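Local atomic coordinates of 7,8-dihydro-6-hydroxymethylpterin pyrophosphokinase-dihydropteroate synthase (Plasmodium falciparum, PDB entry 6JWS), a protein that probably catalyses two consecutive steps of folate biosynthesis, pyrophosphorylation of 6-hydroxymethyl-7,8-dihydropterin by ATP and condensation of the product with 4-aminobenzoate. Residues E42-K47 against Q90-S95; T218-N223 against F315-H320; R374-K379 against R571-I576. The protein carries 1 engineered substitution. All coordinates share one frame; numbering follows the deposited sequence.

The three contacts follow one another along the chain, each closing before the next opens. Interactions 1 and 2 lie in the kinase half, with centres about 26 Å apart. Interaction 1 joins the end of helix 30-44 to a surface loop beside a calcium site. Interaction 2 is a two-stranded antiparallel sheet whose segment 315-320 binds the adenosine of ATP. Interaction 3 lies near the centre of the chain, about 27 Å from interaction 1 and 36 Å from interaction 2, centre to centre. It links the antiparallel sheet of the kinase half, through strand 372-377, to the TIM barrel. Strand 46-57, which starts in interaction 1, neighbours strand 372-377. The two catalytic halves are thus in direct contact.

Interaction 1: residues E42-K47 against Q90-S95; sequences EKYLGK and QNLEES. With CA (calcium ion), chain L.
Two torsion choices at the end of helix 30-44 aim side chains at segment 90-95. Tyr44 sets CG anti to its carbonyl carbon (chi1 -67°), which carries the phenol out to the loop backbone. Lys43 sets CG anti to its own backbone N (chi1 -172°). Its chain stays extended until it bends at chi4 (50°).

Tyr44 OH donates a short hydrogen bond of 2.6 Å to Glu93 O. The hydroxyl approaches in the carbonyl plane, on a lone pair, and Glu93 O lies at the edge of the Tyr44 ring. Leu92 comes from the neighbouring loop position, with its CB 3.8 Å from Tyr44 OH. The Leu92 side chain also crosses the Lys43 chain obliquely, with Leu92 CB 4.0 Å from Lys43 CE. Lys43 CG lies over one face of the Tyr44 ring, toward its rim.

Water joins the polar ends. One molecule accepts from Lys43 NZ at 2.6 Å and from Ser95 N, and donates to Glu94 OE1. Lys43 and Glu94 thus meet through water, with Lys43 NZ and Glu94 OE1 4.3 Å apart. A second water bridges Tyr44 O and Ser95 OG. Ser95 OG also accepts a hydrogen bond from Tyr97 N, and Glu93 OE2 accepts from Glu242 N.

The same helix end binds calcium. Glu42 gives its carbonyl O at 2.2 Å from the ion and its OE1 at 2.5 Å. Gly46 O, two waters and the carboxylate of Glu99 complete the site. Glu99 follows soon after segment 90-95, so metal and phenol tie the same part of the chain to the helix end. The cation probably offsets the negative charge of Glu42 and Glu99, while water relays the contact between Lys43 and Glu94, whose opposite charges are close but form no direct salt bridge.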
loop_
_atom_site.group_PDB
_atom_site.type_symbol
_atom_site.label_atom_id
_atom_site.label_comp_id
_atom_site.label_asym_id
_atom_site.label_seq_id
_atom_site.Cartn_x
_atom_site.Cartn_y
_atom_site.Cartn_z
ATOM N N GLU B 42 37.226 1.176 23.457
ATOM C CA GLU B 42 36.835 1.923 24.652
ATOM C C GLU B 42 37.851 1.705 25.772
ATOM O O GLU B 42 38.100 2.618 26.556
ATOM C CB GLU B 42 35.534 1.378 25.259
ATOM C CG GLU B 42 34.318 2.280 25.167
ATOM C CD GLU B 42 34.373 3.723 25.643
ATOM O OE1 GLU B 42 35.092 4.033 26.616
ATOM O OE2 GLU B 42 33.662 4.545 25.036
ATOM N N LYS B 43 38.366 0.468 25.874
ATOM C CA LYS B 43 39.279 0.041 26.928
ATOM C C LYS B 43 40.676 0.633 26.724
ATOM O O LYS B 43 41.222 1.240 27.640
ATOM C CB LYS B 43 39.310 -1.491 26.986
ATOM C CG LYS B 43 40.063 -2.100 28.162
ATOM C CD LYS B 43 39.937 -3.612 28.193
ATOM C CE LYS B 43 40.578 -4.265 29.401
ATOM N NZ LYS B 43 40.155 -3.627 30.669
ATOM N N TYR B 44 41.223 0.492 25.507
ATOM C CA TYR B 44 42.639 0.719 25.258
ATOM C C TYR B 44 42.935 2.037 24.542
ATOM O O TYR B 44 44.099 2.416 24.462
ATOM C CB TYR B 44 43.254 -0.456 24.491
ATOM C CG TYR B 44 43.323 -1.765 25.242
ATOM C CD1 TYR B 44 43.733 -1.824 26.570
ATOM C CD2 TYR B 44 43.017 -2.961 24.608
ATOM C CE1 TYR B 44 43.802 -3.031 27.252
ATOM C CE2 TYR B 44 43.088 -4.177 25.273
ATOM C CZ TYR B 44 43.485 -4.209 26.599
ATOM O OH TYR B 44 43.564 -5.411 27.245
ATOM N N LEU B 45 41.922 2.746 24.025
ATOM C CA LEU B 45 42.212 3.896 23.176
ATOM C C LEU B 45 41.639 5.202 23.714
ATOM O O LEU B 45 42.184 6.257 23.428
ATOM C CB LEU B 45 41.726 3.645 21.743
ATOM C CG LEU B 45 42.492 2.570 20.976
ATOM C CD1 LEU B 45 41.965 2.461 19.545
ATOM C CD2 LEU B 45 43.982 2.894 20.981
ATOM N N GLY B 46 40.519 5.160 24.435
ATOM C CA GLY B 46 39.906 6.401 24.887
ATOM C C GLY B 46 38.386 6.289 25.004
ATOM O O GLY B 46 37.852 5.276 25.458
ATOM N N LYS B 47 37.687 7.344 24.583
ATOM C CA LYS B 47 36.242 7.334 24.689
ATOM C C LYS B 47 35.567 7.408 23.317
ATOM O O LYS B 47 35.756 8.381 22.585
ATOM C CB LYS B 47 35.778 8.495 25.571
ATOM C CG LYS B 47 34.276 8.482 25.768
ATOM C CD LYS B 47 33.702 9.555 26.645
ATOM C CE LYS B 47 32.393 9.018 27.183
ATOM N NZ LYS B 47 31.428 10.114 27.373
ATOM N N GLN B 90 37.540 -12.298 29.347
ATOM C CA GLN B 90 37.646 -12.578 30.771
ATOM C C GLN B 90 39.071 -12.330 31.271
ATOM O O GLN B 90 39.256 -11.982 32.436
ATOM C CB GLN B 90 37.154 -13.989 31.110
ATOM C CG GLN B 90 35.636 -14.102 31.222
ATOM C CD GLN B 90 35.194 -15.258 32.088
ATOM O OE1 GLN B 90 34.376 -15.100 32.993
ATOM N NE2 GLN B 90 35.736 -16.437 31.824
ATOM N N ASN B 91 40.063 -12.495 30.383
ATOM C CA ASN B 91 41.472 -12.413 30.750
ATOM C C ASN B 91 42.181 -11.385 29.870
ATOM O O ASN B 91 42.960 -11.743 28.988
ATOM C CB ASN B 91 42.171 -13.776 30.661
ATOM C CG ASN B 91 41.488 -14.862 31.466
ATOM O OD1 ASN B 91 40.822 -15.731 30.902
ATOM N ND2 ASN B 91 41.642 -14.822 32.781
ATOM N N LEU B 92 41.906 -10.104 30.118
ATOM C CA LEU B 92 42.527 -9.038 29.350
ATOM C C LEU B 92 43.456 -8.258 30.267
ATOM O O LEU B 92 43.189 -8.141 31.462
ATOM C CB LEU B 92 41.448 -8.093 28.808
ATOM C CG LEU B 92 40.642 -8.563 27.596
ATOM C CD1 LEU B 92 39.476 -7.616 27.353
ATOM C CD2 LEU B 92 41.514 -8.654 26.355
ATOM N N GLU B 93 44.511 -7.690 29.676
ATOM C CA GLU B 93 45.429 -6.833 30.405
ATOM C C GLU B 93 44.727 -5.511 30.684
ATOM O O GLU B 93 44.121 -4.934 29.783
ATOM C CB GLU B 93 46.697 -6.581 29.587
ATOM C CG GLU B 93 47.567 -7.812 29.407
ATOM C CD GLU B 93 48.361 -7.811 28.112
ATOM O OE1 GLU B 93 47.849 -7.268 27.110
ATOM O OE2 GLU B 93 49.488 -8.347 28.106
ATOM N N GLU B 94 44.823 -5.050 31.936
ATOM C CA GLU B 94 44.254 -3.771 32.332
ATOM C C GLU B 94 44.908 -2.655 31.520
ATOM O O GLU B 94 46.056 -2.776 31.101
ATOM C CB GLU B 94 44.398 -3.560 33.843
ATOM C CG GLU B 94 43.366 -4.322 34.671
ATOM C CD GLU B 94 42.043 -3.612 34.935
ATOM O OE1 GLU B 94 41.852 -2.491 34.417
ATOM O OE2 GLU B 94 41.198 -4.179 35.665
ATOM N N SER B 95 44.144 -1.584 31.273
ATOM C CA SER B 95 44.649 -0.374 30.646
ATOM C C SER B 95 45.443 0.417 31.682
ATOM O O SER B 95 45.316 0.158 32.876
ATOM C CB SER B 95 43.509 0.442 30.085
ATOM O OG SER B 95 43.961 1.688 29.573
HETATM CA CA CA L . 37.329 4.356 27.695
HETATM O O HOH W 1 41.431 -1.656 31.683
HETATM O O HOH W 2 45.005 1.657 27.235
HETATM O O HOH W 3 37.366 6.472 27.972
HETATM O O HOH W 4 39.474 4.603 28.810
#

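Interaction 2: residues T218-N223 against F315-H320; sequences TIFMKN and FLSIPH. With ATP (adenosine-5'-triphosphate), chain J.
Phe315 leaves the backbone with CG in the crowded position between N and the carbonyl carbon (chi1 71°). Phe315 CB sits 3.0 Å from Met221 O, a tight approach to the partner strand. From CG the ring extends along the nucleotide, one face toward ATP C8. CD2 and CE2 meet this atom, with ATP C8 3.5 Å from Phe315 CE2. CD1 and CE1 run along the ribose at C1'. The tip, Phe315 CZ, lies near the same ATP C8. On the strand side, Phe315 CD2 is 3.7 Å from Phe220 CZ. The two phenyl planes are inclined by only 30°, but they are slid apart and barely overlap.

The backbone of Phe315 grips the ribose as well. ATP O2' donates to Phe315 O and accepts from Phe315 N. Two residues on, Ser317 reads the adenine edge: its N donates to ATP N7 at 2.7 Å, and its O accepts from ATP N6 at 2.9 Å.

Strands 219-221 and 316-318 pair antiparallel. Ile219 with Ile318 and Met221 with Leu316 are hydrogen-bonded pairs. The straightest link runs from Ile219 N to Ile318 O, with an N-H...O angle of 173°. Phe220 and Ser317 form the non-hydrogen-bonded pair between them, and Ser317 OG lies 3.3 Å from Phe220 CD2. The hydroxyl itself donates to Pro319 O, just past a cis peptide bond.

Phe220 and Ser317 face helix 129-148, where Ser317 touches Tyr132 and Cys136. Leu316 and Met221 rest on helix 177-190, while Ile318 reaches Ile211 of strand 208-214.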
loop_
_atom_site.group_PDB
_atom_site.type_symbol
_atom_site.label_atom_id
_atom_site.label_comp_id
_atom_site.label_asym_id
_atom_site.label_seq_id
_atom_site.Cartn_x
_atom_site.Cartn_y
_atom_site.Cartn_z
ATOM N N THR B 218 47.709 15.752 8.036
ATOM C CA THR B 218 47.908 15.172 6.719
ATOM C C THR B 218 49.275 14.493 6.709
ATOM O O THR B 218 50.301 15.169 6.686
ATOM C CB THR B 218 47.880 16.265 5.643
ATOM O OG1 THR B 218 46.733 17.096 5.805
ATOM C CG2 THR B 218 47.924 15.706 4.237
ATOM N N ILE B 219 49.273 13.156 6.709
ATOM C CA ILE B 219 50.479 12.364 6.882
ATOM C C ILE B 219 50.528 11.282 5.804
ATOM O O ILE B 219 49.503 10.678 5.494
ATOM C CB ILE B 219 50.487 11.738 8.292
ATOM C CG1 ILE B 219 50.770 12.792 9.363
ATOM C CG2 ILE B 219 51.438 10.551 8.379
ATOM C CD1 ILE B 219 50.128 12.492 10.691
ATOM N N PHE B 220 51.729 11.056 5.241
ATOM C CA PHE B 220 52.031 9.860 4.467
ATOM C C PHE B 220 53.476 9.448 4.744
ATOM O O PHE B 220 54.405 10.139 4.337
ATOM C CB PHE B 220 51.744 10.052 2.969
ATOM C CG PHE B 220 51.511 8.765 2.209
ATOM C CD1 PHE B 220 52.574 7.984 1.776
ATOM C CD2 PHE B 220 50.221 8.314 1.946
ATOM C CE1 PHE B 220 52.351 6.788 1.099
ATOM C CE2 PHE B 220 49.997 7.122 1.271
ATOM C CZ PHE B 220 51.063 6.359 0.844
ATOM N N MET B 221 53.648 8.320 5.445
ATOM C CA MET B 221 54.964 7.846 5.843
ATOM C C MET B 221 55.248 6.549 5.095
ATOM O O MET B 221 54.590 5.543 5.351
ATOM C CB MET B 221 55.021 7.596 7.354
ATOM C CG MET B 221 55.154 8.870 8.175
ATOM S SD MET B 221 55.176 8.602 9.985
ATOM C CE MET B 221 56.471 7.372 10.156
ATOM N N LYS B 222 56.245 6.589 4.196
ATOM C CA LYS B 222 56.327 5.674 3.066
ATOM C C LYS B 222 56.914 4.318 3.455
ATOM O O LYS B 222 56.492 3.293 2.918
ATOM C CB LYS B 222 57.078 6.305 1.889
ATOM C CG LYS B 222 56.207 7.077 0.903
ATOM C CD LYS B 222 56.983 7.738 -0.222
ATOM C CE LYS B 222 57.755 8.961 0.231
ATOM N NZ LYS B 222 58.191 9.796 -0.913
ATOM N N ASN B 223 57.899 4.309 4.358
ATOM C CA ASN B 223 58.492 3.042 4.757
ATOM C C ASN B 223 58.764 3.028 6.256
ATOM O O ASN B 223 59.423 3.920 6.791
ATOM C CB ASN B 223 59.688 2.622 3.896
ATOM C CG ASN B 223 59.382 1.425 3.016
ATOM O OD1 ASN B 223 60.249 0.944 2.291
ATOM N ND2 ASN B 223 58.154 0.929 3.073
ATOM N N PHE B 315 53.257 1.316 6.152
ATOM C CA PHE B 315 53.188 2.758 5.967
ATOM C C PHE B 315 52.014 3.314 6.770
ATOM O O PHE B 315 51.196 2.551 7.272
ATOM C CB PHE B 315 53.129 3.122 4.477
ATOM C CG PHE B 315 51.835 2.787 3.776
ATOM C CD1 PHE B 315 51.560 1.492 3.364
ATOM C CD2 PHE B 315 50.883 3.770 3.536
ATOM C CE1 PHE B 315 50.365 1.190 2.721
ATOM C CE2 PHE B 315 49.689 3.467 2.892
ATOM C CZ PHE B 315 49.431 2.178 2.485
ATOM N N LEU B 316 51.967 4.643 6.907
ATOM C CA LEU B 316 50.851 5.306 7.550
ATOM C C LEU B 316 50.291 6.395 6.640
ATOM O O LEU B 316 50.999 7.333 6.286
ATOM C CB LEU B 316 51.296 5.906 8.889
ATOM C CG LEU B 316 50.167 6.536 9.708
ATOM C CD1 LEU B 316 49.155 5.478 10.139
ATOM C CD2 LEU B 316 50.709 7.291 10.915
ATOM N N SER B 317 48.995 6.289 6.324
ATOM C CA SER B 317 48.321 7.326 5.559
ATOM C C SER B 317 47.196 7.938 6.392
ATOM O O SER B 317 46.240 7.252 6.752
ATOM C CB SER B 317 47.806 6.786 4.241
ATOM O OG SER B 317 47.286 7.849 3.447
ATOM N N ILE B 318 47.317 9.231 6.693
ATOM C CA ILE B 318 46.229 9.973 7.302
ATOM C C ILE B 318 45.946 11.197 6.444
ATOM O O ILE B 318 46.828 12.027 6.260
ATOM C CB ILE B 318 46.532 10.386 8.758
ATOM C CG1 ILE B 318 47.017 9.223 9.628
ATOM C CG2 ILE B 318 45.334 11.113 9.365
ATOM C CD1 ILE B 318 45.931 8.339 10.167
ATOM N N PRO B 319 44.702 11.405 5.954
ATOM C CA PRO B 319 43.617 10.434 6.087
ATOM C C PRO B 319 43.906 9.103 5.402
ATOM O O PRO B 319 44.776 9.010 4.543
ATOM C CB PRO B 319 42.462 11.136 5.363
ATOM C CG PRO B 319 42.757 12.598 5.542
ATOM C CD PRO B 319 44.255 12.672 5.352
ATOM N N HIS B 320 43.170 8.064 5.797
ATOM C CA HIS B 320 43.291 6.776 5.139
ATOM C C HIS B 320 43.189 6.970 3.623
ATOM O O HIS B 320 42.496 7.867 3.140
ATOM C CB HIS B 320 42.280 5.789 5.727
ATOM C CG HIS B 320 42.426 4.390 5.244
ATOM N ND1 HIS B 320 41.871 3.959 4.054
ATOM C CD2 HIS B 320 43.033 3.315 5.790
ATOM C CE1 HIS B 320 42.126 2.672 3.889
ATOM N NE2 HIS B 320 42.836 2.255 4.934
HETATM P PG ATP J . 44.519 -0.444 4.468
HETATM O O1G ATP J . 43.199 -0.519 3.723
HETATM O O2G ATP J . 45.457 0.609 3.900
HETATM O O3G ATP J . 44.316 -0.291 5.961
HETATM P PB ATP J . 44.815 -3.337 3.714
HETATM O O1B ATP J . 46.020 -4.044 3.197
HETATM O O2B ATP J . 43.583 -3.265 2.866
HETATM O O3B ATP J . 45.257 -1.872 4.201
HETATM P PA ATP J . 45.084 -3.999 6.555
HETATM O O1A ATP J . 44.354 -3.018 7.419
HETATM O O2A ATP J . 45.214 -5.407 7.039
HETATM O O3A ATP J . 44.403 -4.008 5.105
HETATM O "O5'" ATP J . 46.543 -3.426 6.201
HETATM C "C5'" ATP J . 46.899 -2.107 6.693
HETATM C "C4'" ATP J . 48.198 -1.674 6.065
HETATM O "O4'" ATP J . 48.082 -0.313 5.571
HETATM C "C3'" ATP J . 49.403 -1.670 7.011
HETATM O "O3'" ATP J . 50.561 -2.051 6.279
HETATM C "C2'" ATP J . 49.404 -0.228 7.528
HETATM O "O2'" ATP J . 50.663 0.277 7.907
HETATM C "C1'" ATP J . 48.940 0.542 6.299
HETATM N N9 ATP J . 48.232 1.780 6.633
HETATM C C8 ATP J . 48.509 3.024 6.128
HETATM N N7 ATP J . 47.710 3.951 6.604
HETATM C C5 ATP J . 46.844 3.266 7.445
HETATM C C6 ATP J . 45.755 3.692 8.230
HETATM N N6 ATP J . 45.359 4.957 8.294
HETATM N N1 ATP J . 45.101 2.753 8.960
HETATM C C2 ATP J . 45.516 1.479 8.892
HETATM N N3 ATP J . 46.524 0.968 8.184
HETATM C C4 ATP J . 47.157 1.925 7.476
#

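Interaction 3: residues R374-K379 against R571-I576; sequences RIYVLK and RILFDI. With PT1 (pteroic acid), chain I.
The TIM barrel of the dihydropteroate synthase half meets the antiparallel sheet of the kinase half here. Strand 572-575 is a barrel strand, and strand 372-377 belongs to the kinase sheet. The two strands do not pair with each other. Arg571 and a few apolar side chains join them, beside a backbone hydrogen bond between Val377 and Tyr570.

Arg571, just before the barrel strand, does most of the work. Its chain is extended from CG to NE and carries the guanidinium to the turn after strand 372-377. Both terminal nitrogens point at one carbonyl. Arg571 NH2 donates to Lys379 O at 2.8 Å, while the bond from Arg571 NH1 at 3.1 Å is weak. The oxygen lies in the guanidinium plane, at its edge. Val377 CG1 covers one face of the group, 3.7 Å from Arg571 NH2. Elsewhere, Arg571 NE forms a salt bridge with Glu35, and NH1 donates to Ser525 OG. The buried charge is therefore probably well compensated.

A small apolar cluster lies beside it. Leu573 crosses both Tyr376 and Leu378 at about a right angle. Leu573 CD2 is 4.1 Å from Tyr376 CD2 and equally far from Leu378 CD2. Leu378 CD2 also meets the edge of the Tyr376 ring.

The barrel strand then runs on to the pocket that holds pteroic acid. There Asp575 OD2 accepts a hydrogen bond from N11 of pteroic acid at 2.8 Å and lies 2.6 Å from its N4.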
loop_
_atom_site.group_PDB
_atom_site.type_symbol
_atom_site.label_atom_id
_atom_site.label_comp_id
_atom_site.label_asym_id
_atom_site.label_seq_id
_atom_site.Cartn_x
_atom_site.Cartn_y
_atom_site.Cartn_z
ATOM N N ARG B 374 21.755 -0.518 5.280
ATOM C CA ARG B 374 21.748 -0.069 6.667
ATOM C C ARG B 374 21.235 -1.187 7.584
ATOM O O ARG B 374 20.206 -1.821 7.323
ATOM C CB ARG B 374 20.961 1.243 6.774
ATOM C CG ARG B 374 20.953 1.864 8.170
ATOM C CD ARG B 374 21.531 3.261 8.115
ATOM N NE ARG B 374 20.564 4.189 7.622
ATOM C CZ ARG B 374 20.810 5.237 6.867
ATOM N NH1 ARG B 374 22.037 5.530 6.478
ATOM N NH2 ARG B 374 19.790 5.983 6.483
ATOM N N ILE B 375 21.957 -1.416 8.688
ATOM C CA ILE B 375 21.602 -2.455 9.644
ATOM C C ILE B 375 21.285 -1.822 11.000
ATOM O O ILE B 375 21.972 -0.897 11.422
ATOM C CB ILE B 375 22.776 -3.446 9.753
ATOM C CG1 ILE B 375 22.870 -4.354 8.521
ATOM C CG2 ILE B 375 22.702 -4.250 11.045
ATOM C CD1 ILE B 375 24.215 -5.062 8.402
ATOM N N TYR B 376 20.290 -2.384 11.713
ATOM C CA TYR B 376 20.107 -2.070 13.129
ATOM C C TYR B 376 20.178 -3.367 13.941
ATOM O O TYR B 376 20.039 -4.448 13.363
ATOM C CB TYR B 376 18.805 -1.287 13.371
ATOM C CG TYR B 376 17.547 -2.104 13.209
ATOM C CD1 TYR B 376 17.029 -2.346 11.948
ATOM C CD2 TYR B 376 16.870 -2.648 14.297
ATOM C CE1 TYR B 376 15.864 -3.068 11.762
ATOM C CE2 TYR B 376 15.705 -3.393 14.125
ATOM C CZ TYR B 376 15.193 -3.597 12.850
ATOM O OH TYR B 376 14.056 -4.322 12.603
ATOM N N VAL B 377 20.369 -3.261 15.273
ATOM C CA VAL B 377 20.493 -4.471 16.088
ATOM C C VAL B 377 19.514 -4.439 17.267
ATOM O O VAL B 377 19.464 -3.468 18.025
ATOM C CB VAL B 377 21.947 -4.721 16.547
ATOM C CG1 VAL B 377 22.070 -5.941 17.452
ATOM C CG2 VAL B 377 22.887 -4.870 15.361
ATOM N N LEU B 378 18.704 -5.492 17.393
ATOM C CA LEU B 378 17.757 -5.592 18.496
ATOM C C LEU B 378 18.399 -6.294 19.685
ATOM O O LEU B 378 18.198 -5.901 20.834
ATOM C CB LEU B 378 16.523 -6.369 18.033
ATOM C CG LEU B 378 15.602 -5.611 17.084
ATOM C CD1 LEU B 378 14.509 -6.522 16.546
ATOM C CD2 LEU B 378 15.010 -4.391 17.787
ATOM N N LYS B 379 19.117 -7.383 19.403
ATOM C CA LYS B 379 19.710 -8.173 20.468
ATOM C C LYS B 379 21.182 -8.422 20.142
ATOM O O LYS B 379 22.051 -7.665 20.577
ATOM C CB LYS B 379 18.875 -9.436 20.720
ATOM C CG LYS B 379 19.318 -10.282 21.909
ATOM C CD LYS B 379 18.633 -11.649 21.997
ATOM C CE LYS B 379 19.352 -12.585 22.956
ATOM N NZ LYS B 379 18.489 -13.697 23.426
ATOM N N ARG B 571 21.811 0.778 17.551
ATOM C CA ARG B 571 21.069 0.119 18.624
ATOM C C ARG B 571 19.969 1.024 19.188
ATOM O O ARG B 571 19.364 0.690 20.202
ATOM C CB ARG B 571 22.000 -0.339 19.755
ATOM C CG ARG B 571 22.708 -1.660 19.480
ATOM C CD ARG B 571 23.507 -2.147 20.681
ATOM N NE ARG B 571 24.073 -3.471 20.484
ATOM C CZ ARG B 571 23.440 -4.619 20.709
ATOM N NH1 ARG B 571 22.176 -4.606 21.129
ATOM N NH2 ARG B 571 24.065 -5.768 20.506
ATOM N N ILE B 572 19.690 2.146 18.526
ATOM C CA ILE B 572 18.745 3.127 19.049
ATOM C C ILE B 572 17.544 3.183 18.113
ATOM O O ILE B 572 17.713 3.425 16.925
ATOM C CB ILE B 572 19.424 4.510 19.141
ATOM C CG1 ILE B 572 20.644 4.451 20.069
ATOM C CG2 ILE B 572 18.432 5.588 19.559
ATOM C CD1 ILE B 572 21.552 5.649 19.980
ATOM N N LEU B 573 16.339 2.983 18.655
ATOM C CA LEU B 573 15.123 2.997 17.860
ATOM C C LEU B 573 14.276 4.193 18.272
ATOM O O LEU B 573 14.376 4.647 19.417
ATOM C CB LEU B 573 14.410 1.671 18.096
ATOM C CG LEU B 573 15.268 0.452 17.741
ATOM C CD1 LEU B 573 15.632 -0.324 18.989
ATOM C CD2 LEU B 573 14.523 -0.448 16.778
ATOM N N PHE B 574 13.501 4.719 17.311
ATOM C CA PHE B 574 12.682 5.904 17.501
ATOM C C PHE B 574 11.225 5.498 17.631
ATOM O O PHE B 574 10.771 4.584 16.937
ATOM C CB PHE B 574 12.725 6.818 16.272
ATOM C CG PHE B 574 14.025 7.543 16.034
ATOM C CD1 PHE B 574 15.223 6.855 15.944
ATOM C CD2 PHE B 574 14.048 8.900 15.788
ATOM C CE1 PHE B 574 16.408 7.543 15.706
ATOM C CE2 PHE B 574 15.230 9.593 15.580
ATOM C CZ PHE B 574 16.413 8.915 15.551
ATOM N N ASP B 575 10.501 6.242 18.481
ATOM C CA ASP B 575 9.073 6.041 18.662
ATOM C C ASP B 575 8.420 7.414 18.829
ATOM O O ASP B 575 8.794 8.178 19.715
ATOM C CB ASP B 575 8.799 5.047 19.802
ATOM C CG ASP B 575 7.325 4.714 19.989
ATOM O OD1 ASP B 575 6.477 5.406 19.388
ATOM O OD2 ASP B 575 7.019 3.726 20.698
ATOM N N ILE B 576 7.421 7.710 17.995
ATOM C CA ILE B 576 6.786 9.024 17.919
ATOM C C ILE B 576 5.797 9.213 19.072
ATOM O O ILE B 576 5.309 10.321 19.285
ATOM C CB ILE B 576 6.046 9.137 16.582
ATOM C CG1 ILE B 576 5.289 7.825 16.360
ATOM C CG2 ILE B 576 7.055 9.385 15.466
ATOM C CD1 ILE B 576 4.091 7.961 15.522
HETATM C C2 PT1 I . 4.088 3.220 22.993
HETATM C C3 PT1 I . 3.612 2.780 24.305
HETATM C C5 PT1 I . 4.620 2.215 25.208
HETATM N N6 PT1 I . 2.317 2.869 24.694
HETATM C C7 PT1 I . 6.307 2.600 23.550
HETATM N N9 PT1 I . 5.914 2.145 24.784
HETATM C C10 PT1 I . 1.965 2.461 25.942
HETATM N N11 PT1 I . 7.630 2.532 23.156
HETATM C C12 PT1 I . 2.922 1.953 26.812
HETATM C C21 PT1 I . -4.423 6.272 24.193
HETATM O O22 PT1 I . -5.467 5.577 24.057
HETATM O O1 PT1 I . 3.224 3.752 22.120
HETATM N N4 PT1 I . 5.396 3.106 22.676
HETATM N N8 PT1 I . 4.210 1.825 26.427
HETATM C C13 PT1 I . 0.530 2.612 26.373
HETATM N N14 PT1 I . 0.246 4.060 26.565
HETATM C C15 PT1 I . -0.861 4.606 26.008
HETATM C C16 PT1 I . -0.852 5.953 25.588
HETATM C C17 PT1 I . -2.032 3.791 25.869
HETATM C C18 PT1 I . -2.020 6.493 24.998
HETATM C C19 PT1 I . -3.200 4.353 25.295
HETATM C C20 PT1 I . -3.185 5.696 24.842
HETATM O O23 PT1 I . -4.408 7.445 23.784
#